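PDB 3LZD: Dph2 from Pyrococcus horikoshii, which catalyses the first step of diphthamide biosynthesis, transferring the 3-amino-3-carboxypropyl group of S-adenosyl-L-methionine to a histidine of elongation factor 2 with the aid of a [4Fe-4S] cluster. Local coordinates for residues Lys56-Gln61 and Gly75-Asn80. Numbering follows the deposited sequence.
Sequences KRVLIQ and GFLEEN
Val58 and Leu77 bring strand 57-61 and the last turn of helix 67-78 to their nearest backbone approach, with the two CA atoms 9.3 Å apart, a gap bridged by side chains and by no hydrogen bond. Within 75-80, Leu77 is the residue that reaches the strand. Its CG is turned about 60° from the backbone N (chi1 -65°) and CD1 continues outward anti to CA (chi2 178°), which carries this methyl to the strand. Leu77 CD1 lies 4.3 Å from Val58 CG1. Ile60 CD1 comes to 4.5 Å from the same Leu77 CD1. Val58 and Ile60, two apart in the strand, both present their CB to the helix. The short, branched valine offers a methyl close to the backbone, whereas Ile60 reaches out with CD1, its delta methyl, at the end of an extended arm. Beta-branched residues suit an extended strand, and leucine, branched at CG and not at CB, fits a helix while placing its methyls farther from the backbone; all three are buried, and the contact is loose and wholly apolar.

Two residues past the helix, Asn80 turns back on its last turn: its ND2 donates to Phe76 O at 3.0 Å, fairly straight at 154°, with the acceptor close to the amide plane. The same ND2 lies 3.6 Å above one face of the Phe76 ring, offset toward its rim, so the amide both ties up a terminal carbonyl and packs on the aromatic ring.

The contact belongs to the beta-alpha-beta unit of strand 57-61, helix 67-78 and strand 83-87. Leu77 also touches Val84 of strand 83-87, Ile111 of strand 109-114 and Leu50 of helix 43-52, placing it in the apolar layer between the parallel strands and helices 67-78 and 43-52.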
ATOM      1  N   LYS A  56       7.019 -23.411 -10.928  1.00 48.31           N
ATOM      2  CA  LYS A  56       7.505 -23.977  -9.678  1.00 50.63           C
ATOM      3  C   LYS A  56       7.148 -23.133  -8.455  1.00 43.23           C
ATOM      4  O   LYS A  56       7.010 -23.658  -7.351  1.00 44.97           O
ATOM      5  CB  LYS A  56       9.026 -24.137  -9.731  1.00 54.94           C
ATOM      6  CG  LYS A  56       9.509 -25.544 -10.060  1.00 64.25           C
ATOM      7  CD  LYS A  56       9.249 -25.930 -11.504  1.00 66.48           C
ATOM      8  CE  LYS A  56       9.875 -27.285 -11.804  1.00 71.43           C
ATOM      9  NZ  LYS A  56       9.642 -27.726 -13.205  1.00 75.62           N
ATOM     10  N   ARG A  57       7.005 -21.828  -8.651  1.00 42.48           N
ATOM     11  CA  ARG A  57       6.699 -20.916  -7.551  1.00 46.73           C
ATOM     12  C   ARG A  57       5.604 -19.947  -7.996  1.00 47.52           C
ATOM     13  O   ARG A  57       5.787 -19.184  -8.950  1.00 47.92           O
ATOM     14  CB  ARG A  57       7.976 -20.149  -7.163  1.00 49.43           C
ATOM     15  CG  ARG A  57       7.862 -19.253  -5.939  1.00 56.12           C
ATOM     16  CD  ARG A  57       9.152 -18.444  -5.677  1.00 60.95           C
ATOM     17  NE  ARG A  57      10.239 -19.208  -5.050  1.00 66.48           N
ATOM     18  CZ  ARG A  57      11.203 -19.860  -5.706  1.00 74.28           C
ATOM     19  NH1 ARG A  57      11.244 -19.859  -7.036  1.00 70.54           N
ATOM     20  NH2 ARG A  57      12.144 -20.508  -5.027  1.00 69.79           N
ATOM     21  N   VAL A  58       4.470 -19.963  -7.303  1.00 43.07           N
ATOM     22  CA  VAL A  58       3.368 -19.087  -7.692  1.00 42.50           C
ATOM     23  C   VAL A  58       2.845 -18.211  -6.554  1.00 39.61           C
ATOM     24  O   VAL A  58       2.909 -18.586  -5.384  1.00 36.16           O
ATOM     25  CB  VAL A  58       2.196 -19.923  -8.280  1.00 48.06           C
ATOM     26  CG1 VAL A  58       1.537 -20.740  -7.184  1.00 41.64           C
ATOM     27  CG2 VAL A  58       1.185 -19.011  -8.963  1.00 51.27           C
ATOM     28  N   LEU A  59       2.347 -17.030  -6.917  1.00 35.50           N
ATOM     29  CA  LEU A  59       1.783 -16.086  -5.958  1.00 31.92           C
ATOM     30  C   LEU A  59       0.263 -16.092  -6.147  1.00 32.98           C
ATOM     31  O   LEU A  59      -0.226 -16.044  -7.276  1.00 33.02           O
ATOM     32  CB  LEU A  59       2.317 -14.677  -6.223  1.00 29.49           C
ATOM     33  CG  LEU A  59       1.768 -13.579  -5.299  1.00 32.37           C
ATOM     34  CD1 LEU A  59       2.304 -13.779  -3.875  1.00 29.65           C
ATOM     35  CD2 LEU A  59       2.167 -12.202  -5.836  1.00 26.50           C
ATOM     36  N   ILE A  60      -0.483 -16.139  -5.050  1.00 30.19           N
ATOM     37  CA  ILE A  60      -1.940 -16.154  -5.151  1.00 29.84           C
ATOM     38  C   ILE A  60      -2.584 -14.922  -4.527  1.00 29.03           C
ATOM     39  O   ILE A  60      -2.411 -14.689  -3.330  1.00 32.07           O
ATOM     40  CB  ILE A  60      -2.540 -17.377  -4.421  1.00 29.66           C
ATOM     41  CG1 ILE A  60      -1.947 -18.676  -4.975  1.00 29.05           C
ATOM     42  CG2 ILE A  60      -4.063 -17.387  -4.589  1.00 28.67           C
ATOM     43  CD1 ILE A  60      -2.541 -19.932  -4.340  1.00 24.30           C
ATOM     44  N   GLN A  61      -3.311 -14.125  -5.304  1.00 25.26           N
ATOM     45  CA  GLN A  61      -3.987 -12.989  -4.683  1.00 29.93           C
ATOM     46  C   GLN A  61      -5.456 -13.336  -4.508  1.00 31.91           C
ATOM     47  O   GLN A  61      -5.987 -14.178  -5.225  1.00 30.74           O
ATOM     48  CB  GLN A  61      -3.832 -11.670  -5.473  1.00 28.38           C
ATOM     49  CG  GLN A  61      -3.585 -11.758  -6.924  1.00 41.61           C
ATOM     50  CD  GLN A  61      -3.391 -10.384  -7.565  1.00 35.15           C
ATOM     51  OE1 GLN A  61      -3.038 -10.296  -8.728  1.00 35.11           O
ATOM     52  NE2 GLN A  61      -3.638  -9.314  -6.810  1.00 33.16           N
ATOM     53  N   GLY A  75      -2.330 -24.981  -0.132  1.00 32.76           N
ATOM     54  CA  GLY A  75      -1.995 -26.257   0.489  1.00 34.51           C
ATOM     55  C   GLY A  75      -2.053 -27.375  -0.539  1.00 38.96           C
ATOM     56  O   GLY A  75      -1.192 -28.266  -0.570  1.00 40.83           O
ATOM     57  N   PHE A  76      -3.066 -27.316  -1.402  1.00 37.17           N
ATOM     58  CA  PHE A  76      -3.236 -28.309  -2.444  1.00 35.75           C
ATOM     59  C   PHE A  76      -2.090 -28.271  -3.461  1.00 42.26           C
ATOM     60  O   PHE A  76      -1.549 -29.314  -3.848  1.00 39.17           O
ATOM     61  CB  PHE A  76      -4.565 -28.093  -3.173  1.00 35.19           C
ATOM     62  CG  PHE A  76      -4.714 -28.941  -4.399  1.00 37.54           C
ATOM     63  CD1 PHE A  76      -4.891 -30.322  -4.286  1.00 38.18           C
ATOM     64  CD2 PHE A  76      -4.600 -28.376  -5.667  1.00 35.64           C
ATOM     65  CE1 PHE A  76      -4.944 -31.127  -5.419  1.00 41.78           C
ATOM     66  CE2 PHE A  76      -4.652 -29.174  -6.809  1.00 44.01           C
ATOM     67  CZ  PHE A  76      -4.825 -30.554  -6.684  1.00 41.97           C
ATOM     68  N   LEU A  77      -1.723 -27.073  -3.902  1.00 40.34           N
ATOM     69  CA  LEU A  77      -0.654 -26.951  -4.880  1.00 40.94           C
ATOM     70  C   LEU A  77       0.714 -27.372  -4.318  1.00 41.57           C
ATOM     71  O   LEU A  77       1.519 -27.987  -5.024  1.00 37.87           O
ATOM     72  CB  LEU A  77      -0.614 -25.522  -5.432  1.00 40.53           C
ATOM     73  CG  LEU A  77      -1.847 -25.078  -6.238  1.00 40.61           C
ATOM     74  CD1 LEU A  77      -1.676 -23.625  -6.668  1.00 39.00           C
ATOM     75  CD2 LEU A  77      -2.025 -25.962  -7.487  1.00 37.71           C
ATOM     76  N   GLU A  78       0.966 -27.063  -3.050  1.00 36.72           N
ATOM     77  CA  GLU A  78       2.228 -27.435  -2.424  1.00 42.63           C
ATOM     78  C   GLU A  78       2.380 -28.952  -2.276  1.00 44.97           C
ATOM     79  O   GLU A  78       3.498 -29.458  -2.215  1.00 42.65           O
ATOM     80  CB  GLU A  78       2.366 -26.786  -1.052  1.00 39.60           C
ATOM     81  CG  GLU A  78       2.544 -25.290  -1.122  1.00 59.42           C
ATOM     82  CD  GLU A  78       3.656 -24.792  -0.223  1.00 62.89           C
ATOM     83  OE1 GLU A  78       3.702 -25.207   0.960  1.00 64.60           O
ATOM     84  OE2 GLU A  78       4.478 -23.983  -0.706  1.00 57.45           O
ATOM     85  N   GLU A  79       1.262 -29.669  -2.197  1.00 47.05           N
ATOM     86  CA  GLU A  79       1.306 -31.128  -2.079  1.00 47.82           C
ATOM     87  C   GLU A  79       1.600 -31.702  -3.452  1.00 46.67           C
ATOM     88  O   GLU A  79       1.731 -32.916  -3.605  1.00 46.80           O
ATOM     89  CB  GLU A  79      -0.033 -31.687  -1.582  1.00 48.39           C
ATOM     90  CG  GLU A  79      -0.372 -31.337  -0.151  1.00 61.47           C
ATOM     91  CD  GLU A  79      -1.777 -31.767   0.229  1.00 70.96           C
ATOM     92  OE1 GLU A  79      -2.738 -31.318  -0.434  1.00 73.70           O
ATOM     93  OE2 GLU A  79      -1.923 -32.546   1.196  1.00 76.41           O
ATOM     94  N   ASN A  80       1.699 -30.822  -4.445  1.00 42.80           N
ATOM     95  CA  ASN A  80       1.973 -31.243  -5.807  1.00 45.44           C
ATOM     96  C   ASN A  80       3.228 -30.602  -6.381  1.00 42.86           C
ATOM     97  O   ASN A  80       3.335 -30.341  -7.583  1.00 44.22           O
ATOM     98  CB  ASN A  80       0.760 -30.976  -6.706  1.00 43.45           C
ATOM     99  CG  ASN A  80      -0.361 -31.994  -6.488  1.00 50.65           C
ATOM    100  OD1 ASN A  80      -0.296 -33.122  -6.980  1.00 48.48           O
ATOM    101  ND2 ASN A  80      -1.385 -31.601  -5.733  1.00 45.05           N
TER